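Local coordinates for nucleocapsid protein (PDB 2IC6) that probably encapsidates the single-stranded RNA genome of Sin Nombre virus, a hantavirus, and has an N-terminal region that forms an antiparallel coiled coil, at residues T23-L28 and A52-L57; D12-H17 and E63-L68. The protein carries 1 engineered substitution. All blocks are in the same frame, centred on the assembly; numbering follows the deposited sequence. Where two conformers were deposited one is given.

Interaction 1 (T23-L28 and A52-L57); sequences TTRQKL and AAVSAL
Val54 fits as a knob into a hole lined by Thr24, Arg25, Leu28 and, one turn earlier, Leu21, the knobs-into-holes packing of an antiparallel coiled coil. The two local helix axes approach to 9.1 Å at an angle of 151°. The Arg25 side chain runs past Val54 at about a right angle. From CB the chain leads to CG, which touches both valine methyls, 3.9 Å from Val54 CG1. It is extended through CD to NE (chi3 161°), which is 3.8 Å from Val54 CG1. Beyond it the guanidinium turns a face to that methyl, which stands 3.5 Å above the plane, offset toward the rim. Shaft and face pack on the valine, while NH1 at the tip forms a salt bridge with Glu58 on the opposite helix. Val54 CG2 lies 3.9 Å from Leu28 CD2, the leucine crossing the valine at about a right angle. Thr24 and Val54 slide past each other in opposite directions, CG2 to CG2. In one of its two conformers Thr24 OG1 hydrogen-bonds Arg20 O, with Leu57 CD1 3.6 Å from that hydroxyl, and Thr24 CG2 meets Ala53 CB at 3.6 Å. Val54 CG2 also rests 3.7 Å from Thr24 O.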
loop_
_atom_site.group_PDB
_atom_site.type_symbol
_atom_site.label_atom_id
_atom_site.label_comp_id
_atom_site.label_asym_id
_atom_site.label_seq_id
_atom_site.Cartn_x
_atom_site.Cartn_y
_atom_site.Cartn_z
ATOM N N THR A 23 4.361 4.913 -4.310
ATOM C CA THR A 23 4.717 4.560 -5.645
ATOM C C THR A 23 3.692 3.608 -6.253
ATOM O O THR A 23 3.322 3.753 -7.454
ATOM C CB THR A 23 6.136 3.998 -5.678
ATOM O OG1 THR A 23 6.293 2.888 -4.914
ATOM C CG2 THR A 23 7.076 5.008 -5.183
ATOM N N THR A 24 3.187 2.666 -5.477
ATOM C CA THR A 24 2.170 1.749 -5.969
ATOM C C THR A 24 0.879 2.474 -6.273
ATOM O O THR A 24 0.186 2.166 -7.255
ATOM C CB THR A 24 1.985 0.557 -5.055
ATOM O OG1 THR A 24 3.259 -0.045 -4.790
ATOM C CG2 THR A 24 1.230 -0.520 -5.778
ATOM N N ARG A 25 0.511 3.454 -5.463
ATOM C CA ARG A 25 -0.679 4.250 -5.742
ATOM C C ARG A 25 -0.514 5.064 -7.011
ATOM O O ARG A 25 -1.508 5.263 -7.733
ATOM C CB ARG A 25 -1.076 5.129 -4.549
ATOM C CG ARG A 25 -1.928 4.447 -3.550
ATOM C CD ARG A 25 -2.476 5.344 -2.432
ATOM N NE ARG A 25 -3.667 4.729 -1.719
ATOM C CZ ARG A 25 -4.883 4.601 -2.248
ATOM N NH1 ARG A 25 -5.787 3.926 -1.631
ATOM N NH2 ARG A 25 -5.217 5.185 -3.426
ATOM N N GLN A 26 0.674 5.527 -7.331
ATOM C CA GLN A 26 0.855 6.232 -8.612
ATOM C C GLN A 26 0.616 5.276 -9.770
ATOM O O GLN A 26 -0.031 5.610 -10.753
ATOM C CB GLN A 26 2.237 6.901 -8.689
ATOM C CG GLN A 26 2.378 7.637 -9.993
ATOM C CD GLN A 26 1.370 8.723 -10.176
ATOM O OE1 GLN A 26 1.180 9.537 -9.299
ATOM N NE2 GLN A 26 0.696 8.738 -11.313
ATOM N N LYS A 27 1.148 4.064 -9.658
ATOM C CA LYS A 27 0.916 3.047 -10.676
ATOM C C LYS A 27 -0.581 2.721 -10.808
ATOM O O LYS A 27 -1.085 2.509 -11.899
ATOM C CB LYS A 27 1.756 1.792 -10.353
ATOM C CG LYS A 27 3.252 1.993 -10.449
ATOM C CD LYS A 27 4.004 0.834 -9.859
ATOM C CE LYS A 27 5.460 0.949 -10.000
ATOM N NZ LYS A 27 5.787 0.234 -11.254
ATOM N N LEU A 28 -1.292 2.705 -9.681
ATOM C CA LEU A 28 -2.730 2.538 -9.723
ATOM C C LEU A 28 -3.416 3.684 -10.450
ATOM O O LEU A 28 -4.294 3.438 -11.282
ATOM C CB LEU A 28 -3.266 2.388 -8.284
ATOM C CG LEU A 28 -4.775 2.355 -8.151
ATOM C CD1 LEU A 28 -5.373 1.212 -8.948
ATOM C CD2 LEU A 28 -5.161 2.313 -6.695
ATOM N N ALA A 52 -5.017 -4.516 -6.150
ATOM C CA ALA A 52 -4.685 -5.511 -5.125
ATOM C C ALA A 52 -3.389 -5.161 -4.445
ATOM O O ALA A 52 -3.210 -5.384 -3.242
ATOM C CB ALA A 52 -4.651 -6.959 -5.729
ATOM N N ALA A 53 -2.412 -4.646 -5.200
ATOM C CA ALA A 53 -1.140 -4.286 -4.628
ATOM C C ALA A 53 -1.306 -3.149 -3.615
ATOM O O ALA A 53 -0.685 -3.204 -2.518
ATOM C CB ALA A 53 -0.134 -3.898 -5.736
ATOM N N VAL A 54 -2.066 -2.140 -3.966
ATOM C CA VAL A 54 -2.315 -1.048 -3.035
ATOM C C VAL A 54 -3.040 -1.500 -1.794
ATOM O O VAL A 54 -2.666 -1.165 -0.669
ATOM C CB VAL A 54 -3.101 0.083 -3.768
ATOM C CG1 VAL A 54 -3.695 1.099 -2.774
ATOM C CG2 VAL A 54 -2.166 0.786 -4.792
ATOM N N SER A 55 -4.092 -2.282 -1.974
ATOM C CA SER A 55 -4.870 -2.744 -0.834
ATOM C C SER A 55 -4.068 -3.634 0.084
ATOM O O SER A 55 -4.187 -3.509 1.302
ATOM C CB SER A 55 -6.060 -3.602 -1.325
ATOM O OG SER A 55 -7.088 -2.860 -1.959
ATOM N N ALA A 56 -3.218 -4.483 -0.493
ATOM C CA ALA A 56 -2.388 -5.332 0.325
ATOM C C ALA A 56 -1.409 -4.525 1.155
ATOM O O ALA A 56 -1.156 -4.839 2.327
ATOM C CB ALA A 56 -1.672 -6.366 -0.523
ATOM N N LEU A 57 -0.866 -3.450 0.590
ATOM C CA LEU A 57 0.023 -2.554 1.361
ATOM C C LEU A 57 -0.714 -1.837 2.464
ATOM O O LEU A 57 -0.199 -1.723 3.572
ATOM C CB LEU A 57 0.658 -1.537 0.406
ATOM C CG LEU A 57 1.831 -2.018 -0.412
ATOM C CD1 LEU A 57 2.117 -1.060 -1.571
ATOM C CD2 LEU A 57 3.073 -2.209 0.451
#

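Interaction 2 (D12-H17 and E63-L68); sequences DNITLH and ELKREL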
loop_
_atom_site.group_PDB
_atom_site.type_symbol
_atom_site.label_atom_id
_atom_site.label_comp_id
_atom_site.label_asym_id
_atom_site.label_seq_id
_atom_site.Cartn_x
_atom_site.Cartn_y
_atom_site.Cartn_z
ATOM N N ASP A 12 10.637 1.966 11.014
ATOM C CA ASP A 12 11.298 1.943 9.717
ATOM C C ASP A 12 10.526 1.113 8.738
ATOM O O ASP A 12 10.489 1.447 7.560
ATOM C CB ASP A 12 12.737 1.468 9.867
ATOM C CG ASP A 12 13.639 2.514 10.516
ATOM O OD1 ASP A 12 13.281 3.704 10.673
ATOM O OD2 ASP A 12 14.756 2.128 10.910
ATOM N N ASN A 13 9.925 0.022 9.203
ATOM C CA ASN A 13 9.121 -0.790 8.309
ATOM C C ASN A 13 7.859 -0.055 7.871
ATOM O O ASN A 13 7.452 -0.157 6.720
ATOM C CB ASN A 13 8.817 -2.105 9.001
ATOM C CG ASN A 13 8.462 -3.231 8.075
ATOM O OD1 ASN A 13 7.958 -4.269 8.557
ATOM N ND2 ASN A 13 8.725 -3.087 6.816
ATOM N N ILE A 14 7.251 0.726 8.752
ATOM C CA ILE A 14 6.118 1.546 8.385
ATOM C C ILE A 14 6.606 2.506 7.319
ATOM O O ILE A 14 5.942 2.693 6.314
ATOM C CB ILE A 14 5.518 2.266 9.621
ATOM C CG1 ILE A 14 4.801 1.229 10.512
ATOM C CG2 ILE A 14 4.561 3.428 9.259
ATOM C CD1 ILE A 14 4.421 1.761 11.923
ATOM N N THR A 15 7.737 3.168 7.526
ATOM C CA THR A 15 8.252 4.090 6.446
ATOM C C THR A 15 8.423 3.425 5.114
ATOM O O THR A 15 8.032 3.996 4.077
ATOM C CB THR A 15 9.608 4.645 6.848
ATOM O OG1 THR A 15 9.374 5.383 8.032
ATOM C CG2 THR A 15 10.277 5.540 5.750
ATOM N N LEU A 16 9.064 2.285 5.056
ATOM C CA LEU A 16 9.305 1.591 3.809
ATOM C C LEU A 16 7.979 1.285 3.176
ATOM O O LEU A 16 7.815 1.480 1.963
ATOM C CB LEU A 16 10.098 0.345 4.063
ATOM C CG LEU A 16 10.404 -0.521 2.865
ATOM C CD1 LEU A 16 11.194 0.283 1.907
ATOM C CD2 LEU A 16 11.107 -1.767 3.375
ATOM N N HIS A 17 7.010 0.838 3.987
ATOM C CA HIS A 17 5.702 0.531 3.409
ATOM C C HIS A 17 4.935 1.775 2.960
ATOM O O HIS A 17 4.253 1.680 1.929
ATOM C CB HIS A 17 4.924 -0.355 4.357
ATOM C CG HIS A 17 5.389 -1.790 4.356
ATOM N ND1 HIS A 17 6.468 -2.214 5.104
ATOM C CD2 HIS A 17 4.914 -2.895 3.720
ATOM C CE1 HIS A 17 6.625 -3.521 4.918
ATOM N NE2 HIS A 17 5.701 -3.956 4.084
ATOM N N GLU A 63 -1.766 -3.192 10.104
ATOM C CA GLU A 63 -1.241 -4.125 11.088
ATOM C C GLU A 63 -0.029 -3.537 11.799
ATOM O O GLU A 63 0.035 -3.568 13.043
ATOM C CB GLU A 63 -0.881 -5.431 10.449
ATOM C CG GLU A 63 -1.979 -6.250 9.802
ATOM C CD GLU A 63 -1.427 -7.419 8.919
ATOM O OE1 GLU A 63 -2.208 -7.905 8.082
ATOM O OE2 GLU A 63 -0.250 -7.851 9.060
ATOM N N LEU A 64 0.932 -3.030 11.040
ATOM C CA LEU A 64 2.118 -2.462 11.600
ATOM C C LEU A 64 1.778 -1.289 12.563
ATOM O O LEU A 64 2.326 -1.176 13.659
ATOM C CB LEU A 64 3.046 -1.958 10.530
ATOM C CG LEU A 64 3.746 -3.003 9.663
ATOM C CD1 LEU A 64 4.402 -2.316 8.458
ATOM C CD2 LEU A 64 4.824 -3.753 10.499
ATOM N N LYS A 65 0.858 -0.421 12.144
ATOM C CA LYS A 65 0.537 0.748 12.917
ATOM C C LYS A 65 -0.170 0.356 14.215
ATOM O O LYS A 65 0.100 0.922 15.297
ATOM C CB LYS A 65 -0.311 1.701 12.095
ATOM C CG LYS A 65 0.441 2.374 10.987
ATOM C CD LYS A 65 -0.445 3.178 10.089
ATOM C CE LYS A 65 0.351 3.850 9.040
ATOM N NZ LYS A 65 -0.426 4.697 8.154
ATOM N N ARG A 66 -1.089 -0.595 14.157
ATOM C CA ARG A 66 -1.760 -1.054 15.391
ATOM C C ARG A 66 -0.760 -1.674 16.333
ATOM O O ARG A 66 -0.859 -1.519 17.573
ATOM C CB ARG A 66 -2.924 -1.969 15.048
ATOM C CG ARG A 66 -4.184 -1.209 14.543
ATOM C CD ARG A 66 -5.327 -2.137 14.150
ATOM N NE ARG A 66 -6.563 -1.443 13.755
ATOM C CZ ARG A 66 -7.543 -1.063 14.591
ATOM N NH1 ARG A 66 -7.522 -1.283 15.924
ATOM N NH2 ARG A 66 -8.586 -0.429 14.052
ATOM N N GLU A 67 0.181 -2.447 15.813
ATOM C CA GLU A 67 1.213 -3.063 16.681
ATOM C C GLU A 67 2.127 -2.011 17.272
ATOM O O GLU A 67 2.475 -2.095 18.451
ATOM C CB GLU A 67 1.965 -4.113 15.941
ATOM C CG GLU A 67 1.010 -5.286 15.705
ATOM C CD GLU A 67 1.659 -6.518 15.038
ATOM O OE1 GLU A 67 2.909 -6.666 15.075
ATOM O OE2 GLU A 67 0.867 -7.408 14.657
ATOM N N LEU A 68 2.574 -1.007 16.500
ATOM C CA LEU A 68 3.391 0.048 17.081
ATOM C C LEU A 68 2.653 0.790 18.194
ATOM O O LEU A 68 3.268 1.123 19.214
ATOM C CB LEU A 68 3.851 0.999 15.966
ATOM C CG LEU A 68 4.820 2.082 16.446
ATOM C CD1 LEU A 68 6.037 1.597 17.179
ATOM C CD2 LEU A 68 5.217 2.988 15.265
#
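Ile14 and Leu64 slide past each other in opposite directions at the seam of the antiparallel coiled coil, where the local helix axes lie 10.0 Å apart at 156°. Apolar packing makes up most of the contact. Ile14 CG1 rests 3.6 Å from Leu64 CB, and Ile14 CD1, placed by a chi2 of 168°, extends to Leu68 CD2 at 3.6 Å. With Leu61, one turn before, Leu64, Lys65 and Leu68 form the four-residue hole that receives Ile14 in knobs-into-holes fashion. Toward Ile14, Lys65 offers its aliphatic part: CG lies 4.1 Å from Ile14 CD1, and the extended chain carries NZ to a salt bridge with Glu18 on the opposite helix. Leu68 also packs on Leu7, Val10 and Gln11.

Mixed polar and apolar contacts occupy the other flank. Leu64 CD1 lies above one face of the His17 ring, displaced from its centre toward ND1, 3.9 Å from that nitrogen. Leu64 CD2 sits near the amide end of Asn13, but that amide is modelled too close to the imidazole for its orientation to be trusted.

The side-chain hydrogen bond of His17 stays within helix 6-37. His17 is buried, and its ND1 donates to Asn13 O at 2.8 Å with that oxygen in the ring plane, fixing the rotation of the ring. The donor stands above the carbonyl plane, while the backbone His17 N comes from the opposite face, so two donors grip Asn13 O, the second at 2.9 Å.

Both contacts join the same two helices, 6-37 and 41-74, of the antiparallel coiled coil, and the centres of the two contacts are about 16 Å apart. Interaction 1 is nearer the turn and the centre of the chain; interaction 2 lies further toward the chain ends, where the helix axes are slightly wider apart. Both are partly buried, but an exposed residue, Lys65, touches in the second alone. Each has one buried aliphatic knob, presented by helix 41-74 in the first and by helix 6-37 in the second, with a basic side chain at the flank paired to a glutamate across the interface. Leu28 and Leu57 join threonine and alanine in the first; a buried histidine joins the leucines in the second. Leu57 CD2, 3.8 Å from His17 CD2, links the two.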